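Local coordinates for protein cysteine synthase 3 (Entamoeba histolytica, PDB 6KR5) that probably catalyses the pyridoxal-phosphate-dependent formation of L-cysteine from O-acetylserine and sulfide, at residues 106-111 and 125-130. Residues are numbered along the deposited sequence; the frame is centred on the assembly and turned at random.
Sequences IVMPST and ANLVLS
Five backbone hydrogen bonds join residues 106-111 to residues 125-130, whose strands 106-109 and 126-130 lie parallel, their axes approaching to 4.6 Å and crossing at 27°. The ladder runs alternately between the two segments: Ile106 N gives to Asn126 O, Val128 N to Ile106 O, Met108 N to Val128 O, Ser130 N to Met108 O and Ser110 N to Ser130 O. The straightest rung is Val128 N to Ile106 O, 2.8 Å long with 174° at the hydrogen. Met108 N lies nearly along the C=O axis of Val128, whereas Ser110 N meets Ser130 O in the carbonyl plane, carrying the pairing one residue past strand 104-109. CA-H...O contacts lie between the rungs: Val107 CA to Val128 O and Leu129 CA to Met108 O, each 3.3 Å.

The two strands and helix 114-122, which connects them, form a beta-alpha-beta unit of the smaller, four-stranded parallel sheet in this fold type II PLP enzyme. Strand 126-130 is outermost in that sheet; on the inner side, Val107 hydrogen-bonds through its backbone to Glu83 and Thr85.

On the face toward helix 114-122, Met108 and Leu129 run side by side, with Met108 CG 3.7 Å from Leu129 CD2. Met108 CG sits between the backbone N and carbonyl carbon (chi1 53°), and the chain bends at chi3; Met108 SD lies 4.3 Å from Leu127 CD2. Leu127 CD2 also lies 3.9 Å from Ile106 CB, while the end of the Ile106 side chain leads away. Met108, Leu127 and Leu129 all touch Gln117, whose NE2 also hydrogen-bonds Ser110 O.

Val107 and Val128 point together from the other face, CG2 of Val107 being 4.1 Å from Val128 CB. Helix 135-149 covers this side, Val128 resting on Lys142 and Leu146, and Pro109 and Ser130 on Ala139.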
loop_
_atom_site.group_PDB
_atom_site.type_symbol
_atom_site.label_atom_id
_atom_site.label_comp_id
_atom_site.label_asym_id
_atom_site.label_seq_id
_atom_site.Cartn_x
_atom_site.Cartn_y
_atom_site.Cartn_z
ATOM N N ILE B 106 8.869 17.903 -11.006
ATOM C CA ILE B 106 7.643 18.214 -10.274
ATOM C C ILE B 106 7.803 19.570 -9.607
ATOM O O ILE B 106 8.760 19.785 -8.852
ATOM C CB ILE B 106 7.321 17.144 -9.213
ATOM C CG1 ILE B 106 7.221 15.751 -9.844
ATOM C CG2 ILE B 106 6.067 17.544 -8.417
ATOM C CD1 ILE B 106 6.111 15.562 -10.828
ATOM N N VAL B 107 6.859 20.476 -9.872
ATOM C CA VAL B 107 6.869 21.822 -9.311
ATOM C C VAL B 107 5.873 21.876 -8.161
ATOM O O VAL B 107 4.706 21.513 -8.335
ATOM C CB VAL B 107 6.516 22.872 -10.377
ATOM C CG1 VAL B 107 6.752 24.261 -9.827
ATOM C CG2 VAL B 107 7.327 22.621 -11.646
ATOM N N MET B 108 6.322 22.338 -6.999
ATOM C CA MET B 108 5.474 22.412 -5.813
ATOM C C MET B 108 6.080 23.436 -4.856
ATOM O O MET B 108 7.281 23.706 -4.915
ATOM C CB MET B 108 5.368 21.042 -5.130
ATOM C CG MET B 108 6.729 20.446 -4.831
ATOM S SD MET B 108 6.635 18.704 -4.416
ATOM C CE MET B 108 5.317 18.751 -3.203
ATOM N N PRO B 109 5.265 24.009 -3.962
ATOM C CA PRO B 109 5.845 24.902 -2.941
ATOM C C PRO B 109 6.716 24.116 -1.973
ATOM O O PRO B 109 6.429 22.962 -1.647
ATOM C CB PRO B 109 4.606 25.483 -2.241
ATOM C CG PRO B 109 3.460 25.200 -3.160
ATOM C CD PRO B 109 3.809 23.917 -3.851
ATOM N N SER B 110 7.799 24.760 -1.510
ATOM C CA SER B 110 8.841 24.046 -0.774
ATOM C C SER B 110 8.310 23.391 0.498
ATOM O O SER B 110 8.847 22.368 0.941
ATOM C CB SER B 110 9.988 24.997 -0.428
ATOM O OG SER B 110 9.649 25.830 0.673
ATOM N N THR B 111 7.259 23.949 1.087
ATOM C CA THR B 111 6.735 23.476 2.360
ATOM C C THR B 111 5.563 22.518 2.210
ATOM O O THR B 111 5.014 22.072 3.222
ATOM C CB THR B 111 6.321 24.675 3.218
ATOM O OG1 THR B 111 5.480 25.544 2.449
ATOM C CG2 THR B 111 7.554 25.446 3.660
ATOM N N ALA B 125 12.945 11.938 -8.958
ATOM C CA ALA B 125 12.373 13.165 -9.494
ATOM C C ALA B 125 13.295 14.346 -9.245
ATOM O O ALA B 125 14.034 14.392 -8.256
ATOM C CB ALA B 125 11.020 13.460 -8.854
ATOM N N ASN B 126 13.251 15.311 -10.160
ATOM C CA ASN B 126 13.852 16.620 -9.936
ATOM C C ASN B 126 12.763 17.530 -9.382
ATOM O O ASN B 126 11.863 17.952 -10.115
ATOM C CB ASN B 126 14.448 17.182 -11.226
ATOM C CG ASN B 126 15.439 16.233 -11.872
ATOM O OD1 ASN B 126 15.130 15.575 -12.869
ATOM N ND2 ASN B 126 16.637 16.152 -11.306
ATOM N N LEU B 127 12.829 17.812 -8.084
ATOM C CA LEU B 127 11.859 18.693 -7.456
ATOM C C LEU B 127 12.223 20.145 -7.710
ATOM O O LEU B 127 13.358 20.570 -7.455
ATOM C CB LEU B 127 11.776 18.429 -5.953
ATOM C CG LEU B 127 11.222 17.059 -5.605
ATOM C CD1 LEU B 127 10.959 17.000 -4.112
ATOM C CD2 LEU B 127 9.949 16.766 -6.382
ATOM N N VAL B 128 11.266 20.898 -8.217
ATOM C CA VAL B 128 11.396 22.332 -8.406
ATOM C C VAL B 128 10.545 22.962 -7.317
ATOM O O VAL B 128 9.315 23.004 -7.423
ATOM C CB VAL B 128 10.961 22.774 -9.806
ATOM C CG1 VAL B 128 11.113 24.274 -9.947
ATOM C CG2 VAL B 128 11.812 22.066 -10.850
ATOM N N LEU B 129 11.201 23.415 -6.247
ATOM C CA LEU B 129 10.526 23.904 -5.051
ATOM C C LEU B 129 10.443 25.419 -5.126
ATOM O O LEU B 129 11.458 26.110 -4.975
ATOM C CB LEU B 129 11.272 23.482 -3.789
ATOM C CG LEU B 129 11.471 21.987 -3.589
ATOM C CD1 LEU B 129 12.195 21.729 -2.268
ATOM C CD2 LEU B 129 10.124 21.292 -3.620
ATOM N N SER B 130 9.241 25.934 -5.356
ATOM C CA SER B 130 9.033 27.368 -5.284
ATOM C C SER B 130 8.979 27.817 -3.823
ATOM O O SER B 130 8.914 27.000 -2.897
ATOM C CB SER B 130 7.754 27.756 -6.020
ATOM O OG SER B 130 6.697 26.870 -5.698
#